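Local coordinates for universal stress protein MT1672 (PDB 1TQ8) that is of unknown function but probably takes part in the cellular response to stress, at residues A[82-85]-A[86-90]; A[104-107]-A[108-111]; A[112-115]-A[116-120]. All blocks are in the same frame, centred on the assembly; numbering follows the deposited sequence.

Overall arrangement
All three contacts are local, between residues mostly three to five apart along helical turns. Contact 1 lies in the middle of helix 79-91. Contacts 2 and 3 share helix 107-117, at its start and its end, with centres about 11 Å apart. Contact 1 is about 20 Å from contact 2 and 21 Å from contact 3, between centres. Each is partly buried. Contacts 1 and 3 have an inner row against the sheet and outer polar groups, while neighbouring subunits cover contact 2. Contact 1 adds a histidine-glutamate CH-pi contact to plain helical bonding. Contact 2 begins a helix with proline, and contact 3 closes it with a Schellman motif. Contacts 2 and 3 both meet the third subunit.

Contact 1 of 3, residues A[82-85]-A[86-90]; sequences ILHD and AKERA
I82 and A86 meet one turn apart on the alpha-helix 79-91, which packs on the parallel sheet of this alpha/beta fold. A86 N donates to I82 O at 2.9 Å, and the methyl CB of A86 also rests 3.4 Å from I82 O. L83 comes next. Its carbonyl takes the bond from K87 N, while its side chain turns inward onto S51, E100 and P102. A86 faces the same sheet and packs on I49.

H84 is on the outer side. Its O accepts E88 N, and its imidazole and the E88 side chain pass each other at a slant. CG of H84 lies anti to its backbone N (chi1 172°), which brings the ring forward to the next turn. The methylene CG of E88 is over one ring face, toward its rim, 4.1 Å from the centroid of the H84 ring, in a CH-pi contact. The E88 chain bends at chi2 (-72°), and its carboxylate plane is inclined to the ring plane by 59°. NE2 of H84 is 3.7 Å from OE2 of E88.

D85 ends the segment. It takes part through its backbone; its CB bond points away from 86-90. R89 sends its guanidinium to a salt bridge with D35. The R89 amide N still closes the turn, donating to D85 O at 2.9 Å.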
ATOM      1  N   ILE A  82     -14.174  16.244 -19.779  1.00 38.56           N
ATOM      2  CA  ILE A  82     -13.642  14.929 -19.469  1.00 36.93           C
ATOM      3  C   ILE A  82     -14.795  14.042 -19.002  1.00 35.04           C
ATOM      4  O   ILE A  82     -14.903  12.893 -19.406  1.00 36.91           O
ATOM      5  CB  ILE A  82     -12.588  15.013 -18.339  1.00 39.49           C
ATOM      6  CG1 ILE A  82     -11.316  15.677 -18.871  1.00 41.06           C
ATOM      7  CG2 ILE A  82     -12.294  13.623 -17.773  1.00 37.44           C
ATOM      8  CD1 ILE A  82     -10.301  15.992 -17.796  1.00 39.98           C
ATOM      9  N   LEU A  83     -15.664  14.572 -18.155  1.00 32.10           N
ATOM     10  CA  LEU A  83     -16.774  13.765 -17.681  1.00 33.09           C
ATOM     11  C   LEU A  83     -17.698  13.418 -18.835  1.00 33.55           C
ATOM     12  O   LEU A  83     -18.124  12.270 -18.979  1.00 31.79           O
ATOM     13  CB  LEU A  83     -17.538  14.495 -16.574  1.00 30.25           C
ATOM     14  CG  LEU A  83     -16.769  14.583 -15.252  1.00 31.53           C
ATOM     15  CD1 LEU A  83     -17.544  15.439 -14.275  1.00 32.34           C
ATOM     16  CD2 LEU A  83     -16.539  13.182 -14.666  1.00 29.97           C
ATOM     17  N   HIS A  84     -17.989  14.413 -19.668  1.00 35.34           N
ATOM     18  CA  HIS A  84     -18.860  14.215 -20.828  1.00 36.89           C
ATOM     19  C   HIS A  84     -18.298  13.113 -21.736  1.00 35.27           C
ATOM     20  O   HIS A  84     -19.010  12.187 -22.125  1.00 34.58           O
ATOM     21  CB  HIS A  84     -18.994  15.526 -21.616  1.00 38.31           C
ATOM     22  CG  HIS A  84     -19.713  15.372 -22.917  1.00 42.78           C
ATOM     23  ND1 HIS A  84     -21.085  15.274 -23.005  1.00 44.81           N
ATOM     24  CD2 HIS A  84     -19.245  15.258 -24.183  1.00 42.93           C
ATOM     25  CE1 HIS A  84     -21.431  15.107 -24.269  1.00 44.11           C
ATOM     26  NE2 HIS A  84     -20.334  15.093 -25.005  1.00 44.62           N
ATOM     27  N   ASP A  85     -17.016  13.209 -22.067  1.00 34.38           N
ATOM     28  CA  ASP A  85     -16.414  12.206 -22.920  1.00 35.86           C
ATOM     29  C   ASP A  85     -16.449  10.832 -22.262  1.00 38.91           C
ATOM     30  O   ASP A  85     -16.719   9.828 -22.926  1.00 40.25           O
ATOM     31  CB  ASP A  85     -14.982  12.587 -23.267  1.00 36.51           C
ATOM     32  CG  ASP A  85     -14.903  13.864 -24.082  1.00 40.87           C
ATOM     33  OD1 ASP A  85     -15.933  14.260 -24.685  1.00 40.63           O
ATOM     34  OD2 ASP A  85     -13.807  14.468 -24.133  1.00 41.66           O
ATOM     35  N   ALA A  86     -16.189  10.771 -20.959  1.00 39.04           N
ATOM     36  CA  ALA A  86     -16.214   9.485 -20.272  1.00 38.76           C
ATOM     37  C   ALA A  86     -17.611   8.899 -20.374  1.00 38.17           C
ATOM     38  O   ALA A  86     -17.783   7.703 -20.554  1.00 37.58           O
ATOM     39  CB  ALA A  86     -15.823   9.654 -18.802  1.00 35.88           C
ATOM     40  N   LYS A  87     -18.610   9.755 -20.243  1.00 40.80           N
ATOM     41  CA  LYS A  87     -19.985   9.313 -20.321  1.00 42.50           C
ATOM     42  C   LYS A  87     -20.258   8.770 -21.724  1.00 44.23           C
ATOM     43  O   LYS A  87     -20.934   7.754 -21.878  1.00 42.52           O
ATOM     44  CB  LYS A  87     -20.901  10.486 -19.991  1.00 42.71           C
ATOM     45  CG  LYS A  87     -22.358  10.154 -19.812  1.00 47.47           C
ATOM     46  CD  LYS A  87     -23.082  11.357 -19.220  1.00 49.98           C
ATOM     47  CE  LYS A  87     -24.595  11.206 -19.297  1.00 49.94           C
ATOM     48  NZ  LYS A  87     -25.292  12.439 -18.834  1.00 49.80           N
ATOM     49  N   GLU A  88     -19.713   9.428 -22.746  1.00 47.30           N
ATOM     50  CA  GLU A  88     -19.922   8.970 -24.121  1.00 51.77           C
ATOM     51  C   GLU A  88     -19.289   7.612 -24.344  1.00 51.80           C
ATOM     52  O   GLU A  88     -19.875   6.739 -24.984  1.00 53.46           O
ATOM     53  CB  GLU A  88     -19.349   9.969 -25.137  1.00 54.77           C
ATOM     54  CG  GLU A  88     -20.077  11.307 -25.164  1.00 61.53           C
ATOM     55  CD  GLU A  88     -21.470  11.227 -25.797  1.00 65.33           C
ATOM     56  OE1 GLU A  88     -22.248  10.305 -25.451  1.00 66.78           O
ATOM     57  OE2 GLU A  88     -21.792  12.103 -26.634  1.00 66.67           O
ATOM     58  N   ARG A  89     -18.090   7.423 -23.814  1.00 51.58           N
ATOM     59  CA  ARG A  89     -17.425   6.149 -23.992  1.00 51.06           C
ATOM     60  C   ARG A  89     -18.134   5.048 -23.211  1.00 48.94           C
ATOM     61  O   ARG A  89     -18.218   3.915 -23.675  1.00 49.40           O
ATOM     62  CB  ARG A  89     -15.959   6.255 -23.579  1.00 54.17           C
ATOM     63  CG  ARG A  89     -15.172   4.995 -23.859  1.00 59.59           C
ATOM     64  CD  ARG A  89     -13.723   5.302 -24.138  1.00 62.40           C
ATOM     65  NE  ARG A  89     -12.998   4.090 -24.500  1.00 67.02           N
ATOM     66  CZ  ARG A  89     -11.744   4.076 -24.939  1.00 68.98           C
ATOM     67  NH1 ARG A  89     -11.071   5.214 -25.075  1.00 69.07           N
ATOM     68  NH2 ARG A  89     -11.160   2.925 -25.238  1.00 70.98           N
ATOM     69  N   ALA A  90     -18.658   5.370 -22.035  1.00 47.21           N
ATOM     70  CA  ALA A  90     -19.366   4.356 -21.257  1.00 48.53           C
ATOM     71  C   ALA A  90     -20.536   3.810 -22.079  1.00 49.23           C
ATOM     72  O   ALA A  90     -20.722   2.593 -22.176  1.00 48.47           O
ATOM     73  CB  ALA A  90     -19.872   4.938 -19.932  1.00 44.73           C
TER

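Contact 2 of 3, residues A[104-107]-A[108-111]; sequences VGAP and VDAL
P107 and A110 meet in the first turn of helix 107-117, where P107 O lies 3.6 Å from A110 CB. CB of P107 points away from the following turn. The CB bond of A110 points toward 104-107, at about 54° to that of P107. The methyl rests against the carbonyl oxygens of V104, A106 and P107, with A110 CB 3.6 Å from V104 O and equally close to A106 O. A106 is the N-cap residue, and its methyl offers no polar atom for capping. Its carbonyl does the bonding: A110 N donates to A106 O at 3.1 Å. P107 is in the first turn, where its lack of an N-H costs no helical bond. L111 N reaches P107 O at 2.9 Å, and L111 CB lies 3.4 Å from that oxygen.

D109 lies beside A106, with its OD1 4.4 Å from the A106 CB. Its OD2 makes a salt bridge to R148 of the third subunit. P107 and V108 pack on R136 of the second subunit, and L111 packs on I133 of that same subunit.

The turn joins strand 97-103 to helix 107-117. It opens the beta-alpha-beta crossover that leads on to strand 122-126, at the other edge of the parallel sheet.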
ATOM      1  N   VAL A 104     -14.603  16.511  -5.158  1.00 28.24           N
ATOM      2  CA  VAL A 104     -13.981  17.688  -4.606  1.00 28.21           C
ATOM      3  C   VAL A 104     -13.238  17.458  -3.283  1.00 28.96           C
ATOM      4  O   VAL A 104     -13.667  16.661  -2.447  1.00 28.59           O
ATOM      5  CB  VAL A 104     -15.088  18.746  -4.454  1.00 30.13           C
ATOM      6  CG1 VAL A 104     -14.789  19.666  -3.336  1.00 33.20           C
ATOM      7  CG2 VAL A 104     -15.259  19.489  -5.765  1.00 28.74           C
ATOM      8  N   GLY A 105     -12.125  18.161  -3.098  1.00 28.69           N
ATOM      9  CA  GLY A 105     -11.350  18.020  -1.873  1.00 28.09           C
ATOM     10  C   GLY A 105     -10.498  16.764  -1.857  1.00 28.09           C
ATOM     11  O   GLY A 105     -10.124  16.246  -2.912  1.00 27.41           O
ATOM     12  N   ALA A 106     -10.169  16.276  -0.667  1.00 25.86           N
ATOM     13  CA  ALA A 106      -9.373  15.066  -0.574  1.00 26.05           C
ATOM     14  C   ALA A 106     -10.203  13.991  -1.290  1.00 27.12           C
ATOM     15  O   ALA A 106     -11.295  13.625  -0.853  1.00 28.69           O
ATOM     16  CB  ALA A 106      -9.126  14.707   0.883  1.00 21.05           C
ATOM     17  N   PRO A 107      -9.687  13.490  -2.413  1.00 28.40           N
ATOM     18  CA  PRO A 107     -10.287  12.478  -3.279  1.00 28.81           C
ATOM     19  C   PRO A 107     -10.785  11.184  -2.670  1.00 31.15           C
ATOM     20  O   PRO A 107     -11.922  10.780  -2.928  1.00 33.03           O
ATOM     21  CB  PRO A 107      -9.215  12.263  -4.343  1.00 28.54           C
ATOM     22  CG  PRO A 107      -7.950  12.621  -3.631  1.00 30.28           C
ATOM     23  CD  PRO A 107      -8.333  13.836  -2.879  1.00 28.48           C
ATOM     24  N   VAL A 108      -9.965  10.525  -1.864  1.00 30.19           N
ATOM     25  CA  VAL A 108     -10.420   9.274  -1.290  1.00 29.17           C
ATOM     26  C   VAL A 108     -11.573   9.479  -0.319  1.00 30.08           C
ATOM     27  O   VAL A 108     -12.546   8.712  -0.330  1.00 31.38           O
ATOM     28  CB  VAL A 108      -9.248   8.491  -0.631  1.00 30.03           C
ATOM     29  CG1 VAL A 108      -9.780   7.400   0.306  1.00 28.12           C
ATOM     30  CG2 VAL A 108      -8.413   7.844  -1.720  1.00 27.12           C
ATOM     31  N   ASP A 109     -11.499  10.516   0.504  1.00 29.03           N
ATOM     32  CA  ASP A 109     -12.593  10.762   1.443  1.00 30.85           C
ATOM     33  C   ASP A 109     -13.882  11.070   0.674  1.00 28.21           C
ATOM     34  O   ASP A 109     -14.970  10.643   1.072  1.00 24.89           O
ATOM     35  CB  ASP A 109     -12.257  11.923   2.390  1.00 34.73           C
ATOM     36  CG  ASP A 109     -11.351  11.503   3.535  1.00 38.91           C
ATOM     37  OD1 ASP A 109     -10.771  12.403   4.186  1.00 41.38           O
ATOM     38  OD2 ASP A 109     -11.235  10.282   3.791  1.00 39.51           O
ATOM     39  N   ALA A 110     -13.761  11.820  -0.417  1.00 27.65           N
ATOM     40  CA  ALA A 110     -14.935  12.153  -1.222  1.00 28.74           C
ATOM     41  C   ALA A 110     -15.487  10.861  -1.838  1.00 29.39           C
ATOM     42  O   ALA A 110     -16.702  10.652  -1.861  1.00 29.38           O
ATOM     43  CB  ALA A 110     -14.570  13.145  -2.325  1.00 24.46           C
ATOM     44  N   LEU A 111     -14.595   9.989  -2.310  1.00 27.99           N
ATOM     45  CA  LEU A 111     -15.031   8.734  -2.915  1.00 28.85           C
ATOM     46  C   LEU A 111     -15.763   7.838  -1.902  1.00 29.61           C
ATOM     47  O   LEU A 111     -16.784   7.230  -2.224  1.00 30.90           O
ATOM     48  CB  LEU A 111     -13.842   7.991  -3.530  1.00 27.35           C
ATOM     49  CG  LEU A 111     -14.170   6.706  -4.297  1.00 31.42           C
ATOM     50  CD1 LEU A 111     -15.042   7.056  -5.495  1.00 30.30           C
ATOM     51  CD2 LEU A 111     -12.877   5.995  -4.755  1.00 29.67           C
TER

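Contact 3 of 3, residues A[112-115]-A[116-120]; sequences VNLA and DEEKA
The D116 carboxylate turns one face to the V112 carbonyl. V112 O stands almost squarely above the carboxylate carbon, 3.0 Å from D116 CG. Both groups are acceptors, so the approach is a close contact without a hydrogen bond. On the same side, V112 CG1 lies 3.8 Å from OD1 of D116. CG of D116 sits beside its own backbone N (chi1 -62°), which folds the group back over the turn. The N113 amide and E117 carboxylate run side by side, their planes 56° apart, with N113 OD1 4.2 Å from E117 OE1.

L114 and E118 also lie alongside each other. CD1 of L114 touches the E118 CG at 3.7 Å. The bent E118 chain carries its carboxylate on to salt bridges with R101 and K46.

The helix ends in a Schellman motif. K119 has positive phi, A120 N donates to A115 O at 2.9 Å, and K119 N makes a weak bond to D116 O. The methyls of A115 and A120 touch, their CB atoms 4.0 Å apart.

L114 and A120 pack on V21 of strand 19-23. V112, A115 and D116 meet the third subunit at its R148 and A149. Past A120 the chain enters strand 122-126.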
ATOM      1  N   VAL A 112     -15.255   7.764  -0.677  1.00 29.14           N
ATOM      2  CA  VAL A 112     -15.895   6.952   0.351  1.00 26.61           C
ATOM      3  C   VAL A 112     -17.294   7.516   0.608  1.00 28.18           C
ATOM      4  O   VAL A 112     -18.263   6.770   0.781  1.00 26.51           O
ATOM      5  CB  VAL A 112     -15.062   6.978   1.667  1.00 26.11           C
ATOM      6  CG1 VAL A 112     -15.856   6.398   2.833  1.00 20.46           C
ATOM      7  CG2 VAL A 112     -13.776   6.188   1.470  1.00 26.65           C
ATOM      8  N   ASN A 113     -17.387   8.843   0.626  1.00 29.23           N
ATOM      9  CA  ASN A 113     -18.654   9.523   0.870  1.00 30.21           C
ATOM     10  C   ASN A 113     -19.644   9.217  -0.254  1.00 30.12           C
ATOM     11  O   ASN A 113     -20.820   8.950  -0.010  1.00 28.41           O
ATOM     12  CB  ASN A 113     -18.436  11.039   0.966  1.00 31.23           C
ATOM     13  CG  ASN A 113     -19.699  11.783   1.379  1.00 34.41           C
ATOM     14  OD1 ASN A 113     -20.142  11.694   2.525  1.00 38.03           O
ATOM     15  ND2 ASN A 113     -20.294  12.504   0.439  1.00 33.83           N
ATOM     16  N   LEU A 114     -19.156   9.258  -1.487  1.00 30.24           N
ATOM     17  CA  LEU A 114     -19.999   8.986  -2.637  1.00 31.93           C
ATOM     18  C   LEU A 114     -20.503   7.544  -2.587  1.00 33.55           C
ATOM     19  O   LEU A 114     -21.688   7.293  -2.797  1.00 33.88           O
ATOM     20  CB  LEU A 114     -19.215   9.249  -3.922  1.00 31.76           C
ATOM     21  CG  LEU A 114     -19.857   8.888  -5.263  1.00 32.95           C
ATOM     22  CD1 LEU A 114     -21.241   9.483  -5.354  1.00 34.33           C
ATOM     23  CD2 LEU A 114     -18.965   9.392  -6.384  1.00 28.74           C
ATOM     24  N   ALA A 115     -19.604   6.607  -2.286  1.00 33.83           N
ATOM     25  CA  ALA A 115     -19.962   5.197  -2.199  1.00 34.60           C
ATOM     26  C   ALA A 115     -21.035   4.992  -1.151  1.00 35.20           C
ATOM     27  O   ALA A 115     -21.948   4.191  -1.327  1.00 37.21           O
ATOM     28  CB  ALA A 115     -18.742   4.363  -1.852  1.00 34.65           C
ATOM     29  N   ASP A 116     -20.922   5.716  -0.052  1.00 36.44           N
ATOM     30  CA  ASP A 116     -21.902   5.598   1.013  1.00 39.96           C
ATOM     31  C   ASP A 116     -23.215   6.246   0.586  1.00 41.16           C
ATOM     32  O   ASP A 116     -24.287   5.691   0.802  1.00 41.42           O
ATOM     33  CB  ASP A 116     -21.390   6.277   2.287  1.00 41.94           C
ATOM     34  CG  ASP A 116     -20.117   5.632   2.836  1.00 49.04           C
ATOM     35  OD1 ASP A 116     -19.513   6.220   3.769  1.00 50.46           O
ATOM     36  OD2 ASP A 116     -19.720   4.541   2.352  1.00 49.37           O
ATOM     37  N   GLU A 117     -23.122   7.422  -0.029  1.00 42.57           N
ATOM     38  CA  GLU A 117     -24.299   8.166  -0.457  1.00 43.87           C
ATOM     39  C   GLU A 117     -25.090   7.474  -1.572  1.00 43.69           C
ATOM     40  O   GLU A 117     -26.315   7.558  -1.614  1.00 42.84           O
ATOM     41  CB  GLU A 117     -23.869   9.564  -0.901  1.00 45.46           C
ATOM     42  CG  GLU A 117     -24.860  10.652  -0.553  1.00 52.49           C
ATOM     43  CD  GLU A 117     -25.122  10.765   0.941  1.00 54.45           C
ATOM     44  OE1 GLU A 117     -24.194  11.150   1.684  1.00 56.15           O
ATOM     45  OE2 GLU A 117     -26.257  10.464   1.370  1.00 56.90           O
ATOM     46  N   GLU A 118     -24.392   6.786  -2.468  1.00 42.86           N
ATOM     47  CA  GLU A 118     -25.035   6.095  -3.575  1.00 43.01           C
ATOM     48  C   GLU A 118     -25.116   4.589  -3.328  1.00 42.13           C
ATOM     49  O   GLU A 118     -25.545   3.831  -4.195  1.00 39.65           O
ATOM     50  CB  GLU A 118     -24.265   6.376  -4.867  1.00 44.65           C
ATOM     51  CG  GLU A 118     -24.497   7.772  -5.445  1.00 50.40           C
ATOM     52  CD  GLU A 118     -25.733   7.834  -6.339  1.00 53.54           C
ATOM     53  OE1 GLU A 118     -26.168   8.950  -6.704  1.00 55.75           O
ATOM     54  OE2 GLU A 118     -26.266   6.760  -6.689  1.00 54.47           O
ATOM     55  N   LYS A 119     -24.696   4.154  -2.146  1.00 41.31           N
ATOM     56  CA  LYS A 119     -24.734   2.735  -1.818  1.00 41.94           C
ATOM     57  C   LYS A 119     -24.037   1.881  -2.884  1.00 40.06           C
ATOM     58  O   LYS A 119     -24.554   0.845  -3.299  1.00 39.74           O
ATOM     59  CB  LYS A 119     -26.193   2.293  -1.641  1.00 44.09           C
ATOM     60  CG  LYS A 119     -26.826   2.846  -0.360  1.00 49.98           C
ATOM     61  CD  LYS A 119     -28.349   2.870  -0.405  1.00 54.01           C
ATOM     62  CE  LYS A 119     -28.856   3.918  -1.390  1.00 58.58           C
ATOM     63  NZ  LYS A 119     -30.352   3.969  -1.439  1.00 61.62           N
ATOM     64  N   ALA A 120     -22.855   2.320  -3.314  1.00 36.68           N
ATOM     65  CA  ALA A 120     -22.073   1.596  -4.319  1.00 35.22           C
ATOM     66  C   ALA A 120     -21.698   0.194  -3.834  1.00 34.83           C
ATOM     67  O   ALA A 120     -21.689  -0.070  -2.630  1.00 32.81           O
ATOM     68  CB  ALA A 120     -20.792   2.382  -4.651  1.00 32.47           C
TER
HETATM   69  O   HOH W   1     -22.104   0.944  -0.265  1.00 36.64           O